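Local coordinates for protein AAA ATPase, central region (Enterococcus faecium, PDB 2R9G) that is of unproven function but, as the C-terminal fragment of a probable MgsA-type AAA+ ATPase, probably supplies the contacts that join its subunits, at residues 179-182 with 183-187; 151-155 with 156-160; 75-78 with 79-82; 106-109 with 110-114. All blocks are in the same frame, centred on the assembly; numbering follows the deposited sequence.

Interaction 1 (179-182 with 183-187); sequences GKYE and QALGQ
G179 O accepts Q183 N at 3.1 Å, with the donor in the carbonyl plane and a C=O...N angle of 159°, and so opens the i to i+4 ladder of an α-helix from its N-cap residue. The next bond, A184 N to K180 O, is weak at 3.4 Å. L185 N to Y181 O (3.2 Å) and G186 N to E182 O (2.9 Å) complete the first turns.

Side chains follow the same spacing. The Y181 ring presents CE2 to L185 CD1 at 3.8 Å, the leucine approaching obliquely; with CG anti to the backbone N (chi1 -165°), the tyrosine directs its hydroxyl away from the helix to D97 and N65 of the second subunit. Q183 runs beside K180 and lays its CG on G179 O at 3.3 Å. E182 extends outward, and several hydroxyls grip its carboxylate: S106 OG and Y173 OH at OE2, S104 OG at OE1, an arrangement likely to favour the charged form.

Helix 180-195 is thereby tied at its first turn to the start of helix 106-119, while L185 packs on L63 beyond helix 46-61 and on L100 of the second subunit.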
ATOM      1  N   GLY C 179     -13.492   7.559 -12.848  1.00 34.13           N
ATOM      2  CA  GLY C 179     -13.438   6.271 -12.175  1.00 36.64           C
ATOM      3  C   GLY C 179     -14.371   6.175 -10.981  1.00 38.62           C
ATOM      4  O   GLY C 179     -14.773   7.195 -10.404  1.00 33.83           O
ATOM      5  N   LYS C 180     -14.673   4.935 -10.598  1.00 39.99           N
ATOM      6  CA  LYS C 180     -15.598   4.607  -9.510  1.00 41.40           C
ATOM      7  C   LYS C 180     -15.224   5.167  -8.139  1.00 40.58           C
ATOM      8  O   LYS C 180     -16.108   5.400  -7.307  1.00 43.36           O
ATOM      9  CB  LYS C 180     -15.771   3.089  -9.400  1.00 43.61           C
ATOM     10  CG  LYS C 180     -16.718   2.490 -10.430  1.00 55.20           C
ATOM     11  CD  LYS C 180     -17.028   1.033 -10.102  1.00 67.30           C
ATOM     12  CE  LYS C 180     -17.955   0.401 -11.137  1.00 72.74           C
ATOM     13  NZ  LYS C 180     -17.253   0.130 -12.426  1.00 76.33           N
ATOM     14  N   TYR C 181     -13.933   5.374  -7.890  1.00 36.03           N
ATOM     15  CA  TYR C 181     -13.516   5.921  -6.605  1.00 34.67           C
ATOM     16  C   TYR C 181     -13.933   7.382  -6.428  1.00 35.26           C
ATOM     17  O   TYR C 181     -14.417   7.770  -5.355  1.00 32.77           O
ATOM     18  CB  TYR C 181     -12.013   5.766  -6.381  1.00 31.31           C
ATOM     19  CG  TYR C 181     -11.616   5.980  -4.939  1.00 30.12           C
ATOM     20  CD1 TYR C 181     -11.687   4.941  -4.019  1.00 35.21           C
ATOM     21  CD2 TYR C 181     -11.180   7.225  -4.491  1.00 27.46           C
ATOM     22  CE1 TYR C 181     -11.326   5.134  -2.688  1.00 36.47           C
ATOM     23  CE2 TYR C 181     -10.818   7.425  -3.165  1.00 25.10           C
ATOM     24  CZ  TYR C 181     -10.890   6.381  -2.272  1.00 31.46           C
ATOM     25  OH  TYR C 181     -10.532   6.577  -0.955  1.00 34.60           O
ATOM     26  N   GLU C 182     -13.742   8.181  -7.476  1.00 32.78           N
ATOM     27  CA  GLU C 182     -14.054   9.605  -7.422  1.00 35.45           C
ATOM     28  C   GLU C 182     -15.529   9.893  -7.735  1.00 36.02           C
ATOM     29  O   GLU C 182     -16.029  10.983  -7.445  1.00 37.01           O
ATOM     30  CB  GLU C 182     -13.127  10.398  -8.342  1.00 34.76           C
ATOM     31  CG  GLU C 182     -12.870  11.825  -7.884  1.00 35.43           C
ATOM     32  CD  GLU C 182     -12.173  12.685  -8.931  1.00 33.58           C
ATOM     33  OE1 GLU C 182     -11.765  12.163  -9.991  1.00 37.48           O
ATOM     34  OE2 GLU C 182     -12.035  13.896  -8.688  1.00 29.67           O
ATOM     35  N   GLN C 183     -16.222   8.916  -8.321  1.00 38.62           N
ATOM     36  CA  GLN C 183     -17.676   8.974  -8.455  1.00 41.22           C
ATOM     37  C   GLN C 183     -18.280   9.052  -7.057  1.00 38.70           C
ATOM     38  O   GLN C 183     -19.130   9.893  -6.788  1.00 39.73           O
ATOM     39  CB  GLN C 183     -18.215   7.733  -9.159  1.00 40.93           C
ATOM     40  CG  GLN C 183     -18.042   7.708 -10.656  1.00 44.82           C
ATOM     41  CD  GLN C 183     -18.506   6.397 -11.268  1.00 51.70           C
ATOM     42  OE1 GLN C 183     -19.302   5.668 -10.671  1.00 61.68           O
ATOM     43  NE2 GLN C 183     -18.006   6.086 -12.463  1.00 58.75           N
ATOM     44  N   ALA C 184     -17.794   8.181  -6.177  1.00 36.27           N
ATOM     45  CA  ALA C 184     -18.246   8.089  -4.801  1.00 37.49           C
ATOM     46  C   ALA C 184     -17.794   9.275  -3.944  1.00 38.27           C
ATOM     47  O   ALA C 184     -18.547   9.727  -3.077  1.00 39.54           O
ATOM     48  CB  ALA C 184     -17.777   6.766  -4.184  1.00 35.19           C
ATOM     49  N   LEU C 185     -16.572   9.764  -4.173  1.00 35.45           N
ATOM     50  CA  LEU C 185     -16.072  10.939  -3.452  1.00 38.72           C
ATOM     51  C   LEU C 185     -16.883  12.164  -3.838  1.00 38.37           C
ATOM     52  O   LEU C 185     -17.247  12.968  -2.983  1.00 40.37           O
ATOM     53  CB  LEU C 185     -14.589  11.205  -3.729  1.00 38.08           C
ATOM     54  CG  LEU C 185     -13.480  10.271  -3.245  1.00 36.13           C
ATOM     55  CD1 LEU C 185     -12.135  10.957  -3.459  1.00 40.54           C
ATOM     56  CD2 LEU C 185     -13.637   9.837  -1.784  1.00 39.69           C
ATOM     57  N   GLY C 186     -17.170  12.277  -5.132  1.00 38.60           N
ATOM     58  CA  GLY C 186     -17.994  13.347  -5.675  1.00 39.12           C
ATOM     59  C   GLY C 186     -19.409  13.344  -5.144  1.00 38.97           C
ATOM     60  O   GLY C 186     -19.959  14.408  -4.858  1.00 39.11           O
ATOM     61  N   GLN C 187     -19.985  12.147  -5.007  1.00 40.28           N
ATOM     62  CA  GLN C 187     -21.300  11.974  -4.392  1.00 40.84           C
ATOM     63  C   GLN C 187     -21.300  12.508  -2.970  1.00 40.34           C
ATOM     64  O   GLN C 187     -22.189  13.270  -2.604  1.00 44.87           O
ATOM     65  CB  GLN C 187     -21.731  10.511  -4.411  1.00 41.89           C
ATOM     66  CG  GLN C 187     -22.312  10.050  -5.739  1.00 45.69           C
ATOM     67  CD  GLN C 187     -22.071   8.564  -5.997  1.00 53.35           C
ATOM     68  OE1 GLN C 187     -21.794   7.792  -5.075  1.00 54.94           O
ATOM     69  NE2 GLN C 187     -22.168   8.162  -7.261  1.00 54.38           N
TER

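Interaction 2 (151-155 with 156-160); sequences HHFDQ and AWVNQ
F153 meets V158 with its CG anti to its own carbonyl carbon (chi1 -69°), a rotation that, together with the reversal of the backbone, brings the ring over V158 CB. That atom stands 3.7 Å from the ring centroid of F153, only 8° off the ring normal, a CH-pi contact over one face. The valine rotamer, with CG2 anti to the backbone N, puts CG2 over the same face, 3.6 Å from F153 CZ. On the backbone side, F153 CB lies 3.3 Å from W157 O.

The chain between them reverses through a type II β-turn, F153-D154-Q155-A156, in which Q155 takes the left-handed conformation at the third position. A156 N closes it on F153 O at 3.2 Å, from well above the carbonyl plane. A156 also has a positive phi, and a second, weak bond from W157 N to D154 O (3.4 Å) continues the turn by one residue. A156 CB lies loosely beside the H151 ring, 4.4 Å from its ND1.

This turn belongs to the long loop between helices 106-119 and 180-195. Across the subunit boundary, H151 NE2 is hydrogen-bonded to D60 of the second subunit and A156 packs on K103 of that chain. Within the chain, the indole of W157 meets that of W195 near the end of helix 180-195, the planes about 50° apart.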
ATOM      1  N   HIS C 151     -16.597  14.237  15.170  1.00 34.95           N
ATOM      2  CA  HIS C 151     -16.701  12.858  15.658  1.00 31.97           C
ATOM      3  C   HIS C 151     -17.836  12.626  16.672  1.00 36.05           C
ATOM      4  O   HIS C 151     -18.255  11.487  16.877  1.00 35.31           O
ATOM      5  CB  HIS C 151     -15.367  12.394  16.248  1.00 31.52           C
ATOM      6  CG  HIS C 151     -14.237  12.350  15.260  1.00 32.01           C
ATOM      7  ND1 HIS C 151     -14.205  11.468  14.200  1.00 28.13           N
ATOM      8  CD2 HIS C 151     -13.084  13.058  15.193  1.00 24.32           C
ATOM      9  CE1 HIS C 151     -13.092  11.650  13.511  1.00 30.38           C
ATOM     10  NE2 HIS C 151     -12.394  12.609  14.093  1.00 35.80           N
ATOM     11  N   HIS C 152     -18.334  13.703  17.284  1.00 34.79           N
ATOM     12  CA  HIS C 152     -19.461  13.629  18.221  1.00 33.98           C
ATOM     13  C   HIS C 152     -20.817  13.536  17.532  1.00 37.56           C
ATOM     14  O   HIS C 152     -21.816  13.223  18.177  1.00 38.38           O
ATOM     15  CB  HIS C 152     -19.472  14.844  19.153  1.00 32.41           C
ATOM     16  CG  HIS C 152     -18.334  14.877  20.123  1.00 25.12           C
ATOM     17  ND1 HIS C 152     -17.691  16.043  20.474  1.00 32.16           N
ATOM     18  CD2 HIS C 152     -17.730  13.891  20.826  1.00 26.83           C
ATOM     19  CE1 HIS C 152     -16.740  15.775  21.350  1.00 26.79           C
ATOM     20  NE2 HIS C 152     -16.739  14.475  21.578  1.00 31.26           N
ATOM     21  N   PHE C 153     -20.844  13.804  16.230  1.00 35.72           N
ATOM     22  CA  PHE C 153     -22.091  13.981  15.496  1.00 39.89           C
ATOM     23  C   PHE C 153     -22.460  12.758  14.656  1.00 44.26           C
ATOM     24  O   PHE C 153     -21.637  11.854  14.453  1.00 42.70           O
ATOM     25  CB  PHE C 153     -21.994  15.222  14.604  1.00 36.80           C
ATOM     26  CG  PHE C 153     -21.959  16.522  15.365  1.00 38.78           C
ATOM     27  CD1 PHE C 153     -20.780  16.977  15.955  1.00 31.16           C
ATOM     28  CD2 PHE C 153     -23.105  17.305  15.476  1.00 38.22           C
ATOM     29  CE1 PHE C 153     -20.748  18.171  16.654  1.00 35.56           C
ATOM     30  CE2 PHE C 153     -23.078  18.510  16.174  1.00 36.97           C
ATOM     31  CZ  PHE C 153     -21.900  18.938  16.769  1.00 33.35           C
ATOM     32  N   ASP C 154     -23.707  12.738  14.183  1.00 48.64           N
ATOM     33  CA  ASP C 154     -24.170  11.728  13.237  1.00 51.34           C
ATOM     34  C   ASP C 154     -23.348  11.835  11.960  1.00 48.82           C
ATOM     35  O   ASP C 154     -23.071  12.943  11.492  1.00 45.08           O
ATOM     36  CB  ASP C 154     -25.665  11.905  12.931  1.00 54.81           C
ATOM     37  CG  ASP C 154     -26.256  10.733  12.145  1.00 64.92           C
ATOM     38  OD1 ASP C 154     -25.741   9.597  12.262  1.00 69.26           O
ATOM     39  OD2 ASP C 154     -27.246  10.943  11.410  1.00 69.99           O
ATOM     40  N   GLN C 155     -22.925  10.676  11.442  1.00 50.35           N
ATOM     41  CA  GLN C 155     -22.118  10.556  10.212  1.00 52.36           C
ATOM     42  C   GLN C 155     -20.721  11.182  10.329  1.00 49.59           C
ATOM     43  O   GLN C 155     -20.042  11.379   9.317  1.00 51.00           O
ATOM     44  CB  GLN C 155     -22.866  11.137   8.994  1.00 54.99           C
ATOM     45  CG  GLN C 155     -24.180  10.456   8.670  1.00 60.63           C
ATOM     46  CD  GLN C 155     -23.981   9.098   8.038  1.00 70.61           C
ATOM     47  OE1 GLN C 155     -23.081   8.904   7.218  1.00 73.95           O
ATOM     48  NE2 GLN C 155     -24.823   8.144   8.416  1.00 74.55           N
ATOM     49  N   ALA C 156     -20.310  11.472  11.566  1.00 46.78           N
ATOM     50  CA  ALA C 156     -19.086  12.220  11.883  1.00 43.86           C
ATOM     51  C   ALA C 156     -18.906  13.513  11.068  1.00 44.22           C
ATOM     52  O   ALA C 156     -17.829  13.787  10.521  1.00 44.11           O
ATOM     53  CB  ALA C 156     -17.851  11.319  11.800  1.00 44.03           C
ATOM     54  N   TRP C 157     -19.982  14.295  10.996  1.00 41.36           N
ATOM     55  CA  TRP C 157     -19.999  15.551  10.263  1.00 39.95           C
ATOM     56  C   TRP C 157     -20.844  16.595  10.992  1.00 42.65           C
ATOM     57  O   TRP C 157     -21.954  16.306  11.452  1.00 43.52           O
ATOM     58  CB  TRP C 157     -20.534  15.342   8.838  1.00 38.00           C
ATOM     59  CG  TRP C 157     -20.625  16.619   8.038  1.00 39.11           C
ATOM     60  CD1 TRP C 157     -19.630  17.197   7.295  1.00 35.60           C
ATOM     61  CD2 TRP C 157     -21.770  17.480   7.917  1.00 38.44           C
ATOM     62  NE1 TRP C 157     -20.086  18.358   6.719  1.00 36.50           N
ATOM     63  CE2 TRP C 157     -21.394  18.557   7.083  1.00 34.70           C
ATOM     64  CE3 TRP C 157     -23.077  17.448   8.437  1.00 39.62           C
ATOM     65  CZ2 TRP C 157     -22.276  19.593   6.750  1.00 35.93           C
ATOM     66  CZ3 TRP C 157     -23.957  18.477   8.102  1.00 36.23           C
ATOM     67  CH2 TRP C 157     -23.549  19.535   7.264  1.00 36.82           C
ATOM     68  N   VAL C 158     -20.311  17.810  11.077  1.00 39.65           N
ATOM     69  CA  VAL C 158     -21.051  18.940  11.622  1.00 37.97           C
ATOM     70  C   VAL C 158     -21.066  20.097  10.612  1.00 37.42           C
ATOM     71  O   VAL C 158     -20.066  20.349   9.933  1.00 32.77           O
ATOM     72  CB  VAL C 158     -20.514  19.365  13.035  1.00 37.25           C
ATOM     73  CG1 VAL C 158     -19.003  19.664  13.020  1.00 31.36           C
ATOM     74  CG2 VAL C 158     -21.307  20.546  13.609  1.00 39.94           C
ATOM     75  N   ASN C 159     -22.220  20.761  10.481  1.00 37.75           N
ATOM     76  CA  ASN C 159     -22.315  22.015   9.727  1.00 37.83           C
ATOM     77  C   ASN C 159     -21.526  23.091  10.465  1.00 36.09           C
ATOM     78  O   ASN C 159     -21.954  23.585  11.506  1.00 38.79           O
ATOM     79  CB  ASN C 159     -23.780  22.434   9.558  1.00 40.35           C
ATOM     80  CG  ASN C 159     -23.972  23.564   8.549  1.00 45.06           C
ATOM     81  OD1 ASN C 159     -23.076  24.372   8.296  1.00 51.25           O
ATOM     82  ND2 ASN C 159     -25.163  23.626   7.972  1.00 50.86           N
ATOM     83  N   GLN C 160     -20.367  23.434   9.909  1.00 36.28           N
ATOM     84  CA  GLN C 160     -19.434  24.368  10.528  1.00 35.37           C
ATOM     85  C   GLN C 160     -18.663  25.104   9.433  1.00 36.27           C
ATOM     86  O   GLN C 160     -18.382  24.535   8.375  1.00 37.37           O
ATOM     87  CB  GLN C 160     -18.469  23.607  11.450  1.00 33.85           C
ATOM     88  CG  GLN C 160     -17.548  24.477  12.303  1.00 32.46           C
ATOM     89  CD  GLN C 160     -16.864  23.715  13.416  1.00 36.42           C
ATOM     90  OE1 GLN C 160     -16.377  24.308  14.385  1.00 39.04           O
ATOM     91  NE2 GLN C 160     -16.828  22.392  13.295  1.00 35.44           N
TER

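Interaction 3 (75-78 with 79-82); sequences AVLA and AEKL
The carboxylate of E80 is the one flat side-chain group here, and it lies against the preceding helical turn: OE2 is 3.5 Å from V76 CG1, and OE1 is 3.7 Å from L77 CD2. E80 thus meets the residues four and three places before it in an α-helix, the last two turns of helix 66-82. V76 crosses E80 at a slant, whereas L77 runs alongside it and points the same way. With its CG anti to the carbonyl carbon (chi1 -68°) and the rest of the chain extended, the glutamate passes over V76 O, which also takes the straight bond from E80 N at 2.9 Å (N-H...O angle 168°).

Water supplies a further link. It donates to E80 OE1 at 2.7 Å and, weakly, to L77 O, whose main acceptor duty is to K81 N. The charges are met by other chains, not by each other within this helix: E80 OE2 forms a salt bridge with K81 of the second subunit, and K81 NZ does the same with E80 of the third subunit. The repeated pairing makes this edge of the helix an assembly surface, and each charge probably stabilises the ionised state of its partner.

A75 and A78 touch P90 on helix 88-100, A79 rests with V76 on C50 of helix 46-61, and Y58 of the third subunit covers A75 and A78. At the C-terminal end of the helix, L82 bends back over the carbonyl that its own backbone N bonds, its CG 3.1 Å from A78 O.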
ATOM      1  N   ALA C  75       6.824   0.893  -6.206  1.00 23.49           N
ATOM      2  CA  ALA C  75       7.662   0.573  -7.365  1.00 22.64           C
ATOM      3  C   ALA C  75       8.986   1.335  -7.376  1.00 21.67           C
ATOM      4  O   ALA C  75      10.011   0.769  -7.726  1.00 23.89           O
ATOM      5  CB  ALA C  75       6.902   0.816  -8.654  1.00 22.13           C
ATOM      6  N   VAL C  76       8.947   2.602  -6.969  1.00 21.71           N
ATOM      7  CA  VAL C  76      10.124   3.465  -6.890  1.00 20.13           C
ATOM      8  C   VAL C  76      11.089   2.986  -5.809  1.00 23.32           C
ATOM      9  O   VAL C  76      12.305   2.972  -6.024  1.00 29.02           O
ATOM     10  CB  VAL C  76       9.713   4.954  -6.698  1.00 17.04           C
ATOM     11  CG1 VAL C  76      10.877   5.826  -6.164  1.00 16.12           C
ATOM     12  CG2 VAL C  76       9.175   5.513  -8.014  1.00 16.55           C
ATOM     13  N   LEU C  77      10.543   2.560  -4.668  1.00 23.70           N
ATOM     14  CA  LEU C  77      11.361   2.020  -3.581  1.00 26.68           C
ATOM     15  C   LEU C  77      12.002   0.712  -4.004  1.00 26.32           C
ATOM     16  O   LEU C  77      13.138   0.427  -3.627  1.00 24.83           O
ATOM     17  CB  LEU C  77      10.552   1.827  -2.292  1.00 29.48           C
ATOM     18  CG  LEU C  77      10.025   3.068  -1.560  1.00 29.77           C
ATOM     19  CD1 LEU C  77       9.137   2.661  -0.399  1.00 27.43           C
ATOM     20  CD2 LEU C  77      11.150   3.979  -1.085  1.00 25.83           C
ATOM     21  N   ALA C  78      11.273  -0.065  -4.802  1.00 25.12           N
ATOM     22  CA  ALA C  78      11.804  -1.283  -5.414  1.00 24.14           C
ATOM     23  C   ALA C  78      12.955  -0.957  -6.387  1.00 22.50           C
ATOM     24  O   ALA C  78      13.989  -1.608  -6.353  1.00 24.97           O
ATOM     25  CB  ALA C  78      10.678  -2.059  -6.130  1.00 21.42           C
ATOM     26  N   ALA C  79      12.764   0.069  -7.220  1.00 25.93           N
ATOM     27  CA  ALA C  79      13.767   0.553  -8.188  1.00 24.08           C
ATOM     28  C   ALA C  79      15.081   1.043  -7.569  1.00 24.13           C
ATOM     29  O   ALA C  79      16.159   0.694  -8.058  1.00 25.47           O
ATOM     30  CB  ALA C  79      13.159   1.652  -9.071  1.00 26.20           C
ATOM     31  N   GLU C  80      14.983   1.846  -6.509  1.00 21.64           N
ATOM     32  CA  GLU C  80      16.153   2.292  -5.726  1.00 25.96           C
ATOM     33  C   GLU C  80      16.943   1.127  -5.133  1.00 27.92           C
ATOM     34  O   GLU C  80      18.179   1.135  -5.135  1.00 35.00           O
ATOM     35  CB  GLU C  80      15.714   3.200  -4.572  1.00 22.53           C
ATOM     36  CG  GLU C  80      15.156   4.535  -4.983  1.00 30.74           C
ATOM     37  CD  GLU C  80      14.352   5.197  -3.874  1.00 43.24           C
ATOM     38  OE1 GLU C  80      14.390   4.711  -2.720  1.00 41.14           O
ATOM     39  OE2 GLU C  80      13.678   6.207  -4.162  1.00 44.82           O
ATOM     40  N   LYS C  81      16.228   0.132  -4.613  1.00 29.56           N
ATOM     41  CA  LYS C  81      16.868  -1.045  -4.019  1.00 29.64           C
ATOM     42  C   LYS C  81      17.525  -1.938  -5.066  1.00 28.76           C
ATOM     43  O   LYS C  81      18.559  -2.543  -4.793  1.00 29.82           O
ATOM     44  CB  LYS C  81      15.875  -1.851  -3.183  1.00 27.67           C
ATOM     45  CG  LYS C  81      15.482  -1.170  -1.882  1.00 27.47           C
ATOM     46  CD  LYS C  81      14.233  -1.807  -1.264  1.00 32.60           C
ATOM     47  CE  LYS C  81      13.694  -0.956  -0.124  1.00 37.57           C
ATOM     48  NZ  LYS C  81      14.682  -0.796   0.979  1.00 35.66           N
ATOM     49  N   LEU C  82      16.938  -1.990  -6.264  1.00 25.07           N
ATOM     50  CA  LEU C  82      17.399  -2.882  -7.328  1.00 25.48           C
ATOM     51  C   LEU C  82      18.463  -2.264  -8.222  1.00 24.82           C
ATOM     52  O   LEU C  82      19.432  -2.931  -8.593  1.00 29.61           O
ATOM     53  CB  LEU C  82      16.221  -3.347  -8.209  1.00 19.71           C
ATOM     54  CG  LEU C  82      15.172  -4.263  -7.567  1.00 26.01           C
ATOM     55  CD1 LEU C  82      13.952  -4.444  -8.489  1.00 19.45           C
ATOM     56  CD2 LEU C  82      15.753  -5.591  -7.140  1.00 23.36           C
TER
HETATM   57  O   HOH W   1      14.342   2.493  -1.224  1.00 43.67           O

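Interaction 4 (106-109 with 110-114); sequences SAYM and ALDAA
Y108 and D112 form an i, i+4 pair on the side of an α-helix that faces other subunits, in the opening turns of helix 106-119. The carboxylate oxygen D112 OD2 approaches the tyrosine at CE1, 3.4 Å away; the two groups slant across each other, with the ring and carboxylate planes 61° apart. With CG anti to the backbone N (chi1 159°), the tyrosine ring stands out from the helix, nearly square to its axis, and its CE1 corner comes beside the carboxylate of D112.

A water molecule stands over the same turn. It donates to Y108 O at 3.0 Å and weakly to D112 OD1, while Y108 O also accepts D112 N at 3.1 Å; one carbonyl thus serves both backbone and solvent. D112 OD1 has its strongest partner in another chain, a salt bridge to R88 NE of the second subunit. The Y108 side chain packs on that same R88, so the arginine meets both members of the pair. Such a partner would be expected to keep the aspartate ionised. Y149 of the third subunit also touches Y108, placing the ring where three chains converge.

Beneath this layer the helical ladder fixes the spacing. L111 N binds A107 O at 3.1 Å from above the carbonyl plane, and A113 N binds M109 O at 2.9 Å. A107, A110 and L111 pack on D93, L34 and A92 of the second subunit. At the helix start S106 OG is hydrogen-bonded to E182 and to S104 OG, and S106 O accepts A110 N at 2.9 Å with the methyl A110 CB alongside, 3.3 Å from that oxygen.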
ATOM      1  N   SER C 106      -8.214  16.569 -10.986  1.00 28.77           N
ATOM      2  CA  SER C 106      -9.108  17.419 -10.186  1.00 22.65           C
ATOM      3  C   SER C 106      -8.490  17.955  -8.902  1.00 23.48           C
ATOM      4  O   SER C 106      -8.628  19.134  -8.609  1.00 29.97           O
ATOM      5  CB  SER C 106     -10.421  16.697  -9.872  1.00 20.03           C
ATOM      6  OG  SER C 106     -10.187  15.534  -9.099  1.00 21.27           O
ATOM      7  N   ALA C 107      -7.799  17.106  -8.146  1.00 23.98           N
ATOM      8  CA  ALA C 107      -7.177  17.556  -6.890  1.00 21.53           C
ATOM      9  C   ALA C 107      -5.983  18.489  -7.103  1.00 23.79           C
ATOM     10  O   ALA C 107      -5.749  19.400  -6.304  1.00 29.26           O
ATOM     11  CB  ALA C 107      -6.772  16.381  -6.049  1.00 10.84           C
ATOM     12  N   TYR C 108      -5.226  18.226  -8.165  1.00 27.94           N
ATOM     13  CA  TYR C 108      -4.098  19.053  -8.589  1.00 30.95           C
ATOM     14  C   TYR C 108      -4.581  20.451  -9.006  1.00 34.33           C
ATOM     15  O   TYR C 108      -3.996  21.469  -8.595  1.00 34.41           O
ATOM     16  CB  TYR C 108      -3.353  18.319  -9.721  1.00 33.66           C
ATOM     17  CG  TYR C 108      -2.471  19.148 -10.626  1.00 32.72           C
ATOM     18  CD1 TYR C 108      -1.369  19.842 -10.124  1.00 40.30           C
ATOM     19  CD2 TYR C 108      -2.711  19.196 -12.002  1.00 33.30           C
ATOM     20  CE1 TYR C 108      -0.547  20.590 -10.961  1.00 37.08           C
ATOM     21  CE2 TYR C 108      -1.891  19.930 -12.851  1.00 35.98           C
ATOM     22  CZ  TYR C 108      -0.811  20.632 -12.322  1.00 40.76           C
ATOM     23  OH  TYR C 108       0.014  21.369 -13.145  1.00 39.26           O
ATOM     24  N   MET C 109      -5.659  20.482  -9.791  1.00 33.26           N
ATOM     25  CA  MET C 109      -6.246  21.746 -10.221  0.50 33.36           C
ATOM     26  C   MET C 109      -6.937  22.516  -9.099  1.00 35.65           C
ATOM     27  O   MET C 109      -6.863  23.748  -9.065  1.00 36.28           O
ATOM     28  CB  MET C 109      -7.172  21.539 -11.420  0.50 30.00           C
ATOM     29  CG  MET C 109      -6.473  20.926 -12.637  0.50 26.14           C
ATOM     30  SD  MET C 109      -5.708  22.070 -13.809  0.50 20.42           S
ATOM     31  CE  MET C 109      -4.247  22.630 -12.961  0.50  6.69           C
ATOM     32  N   ALA C 110      -7.568  21.796  -8.171  1.00 30.79           N
ATOM     33  CA  ALA C 110      -8.232  22.408  -7.021  1.00 27.00           C
ATOM     34  C   ALA C 110      -7.251  23.125  -6.101  1.00 30.18           C
ATOM     35  O   ALA C 110      -7.529  24.237  -5.651  1.00 30.43           O
ATOM     36  CB  ALA C 110      -9.024  21.371  -6.240  1.00 19.42           C
ATOM     37  N   LEU C 111      -6.110  22.492  -5.826  1.00 27.20           N
ATOM     38  CA  LEU C 111      -5.079  23.123  -5.010  1.00 28.23           C
ATOM     39  C   LEU C 111      -4.454  24.310  -5.731  1.00 29.60           C
ATOM     40  O   LEU C 111      -4.136  25.322  -5.102  1.00 31.13           O
ATOM     41  CB  LEU C 111      -3.998  22.121  -4.592  1.00 25.38           C
ATOM     42  CG  LEU C 111      -2.819  22.691  -3.780  1.00 32.90           C
ATOM     43  CD1 LEU C 111      -3.282  23.327  -2.468  1.00 31.19           C
ATOM     44  CD2 LEU C 111      -1.767  21.645  -3.513  1.00 25.09           C
ATOM     45  N   ASP C 112      -4.280  24.193  -7.045  1.00 30.26           N
ATOM     46  CA  ASP C 112      -3.733  25.306  -7.824  1.00 37.56           C
ATOM     47  C   ASP C 112      -4.698  26.501  -7.927  1.00 37.21           C
ATOM     48  O   ASP C 112      -4.255  27.652  -7.984  1.00 40.73           O
ATOM     49  CB  ASP C 112      -3.227  24.839  -9.199  1.00 39.06           C
ATOM     50  CG  ASP C 112      -1.789  24.305  -9.151  1.00 46.48           C
ATOM     51  OD1 ASP C 112      -1.144  24.373  -8.078  1.00 51.40           O
ATOM     52  OD2 ASP C 112      -1.300  23.815 -10.191  1.00 51.56           O
ATOM     53  N   ALA C 113      -6.003  26.228  -7.918  1.00 36.96           N
ATOM     54  CA  ALA C 113      -7.009  27.287  -7.783  1.00 36.61           C
ATOM     55  C   ALA C 113      -6.934  27.944  -6.400  1.00 36.59           C
ATOM     56  O   ALA C 113      -7.094  29.159  -6.276  1.00 33.47           O
ATOM     57  CB  ALA C 113      -8.403  26.751  -8.048  1.00 37.77           C
ATOM     58  N   ALA C 114      -6.675  27.135  -5.373  1.00 35.66           N
ATOM     59  CA  ALA C 114      -6.550  27.627  -4.004  1.00 35.46           C
ATOM     60  C   ALA C 114      -5.290  28.470  -3.815  1.00 36.84           C
ATOM     61  O   ALA C 114      -5.302  29.455  -3.075  1.00 37.80           O
ATOM     62  CB  ALA C 114      -6.581  26.467  -3.017  1.00 34.67           C
TER
HETATM   63  O   HOH W   2      -1.541  21.157  -6.978  1.00 49.81           O

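In the fold
From the N terminus the chain meets interaction 3 at the end of helix 66-82, interaction 4 at the start of helix 106-119, interaction 2 in the long loop that follows, and interaction 1 at the start of helix 180-195. All four are local and in series: none nests in or crosses another, and only interaction 2 turns the chain back. Interactions 1 and 4, centres about 17 Å apart, touch directly and so close the loop between their helices. Interaction 3 stays with the helices of the N-terminal half, its centre about 41 Å from that of interaction 2. Every one of the four reaches the second subunit, spreading the assembly surface along the chain.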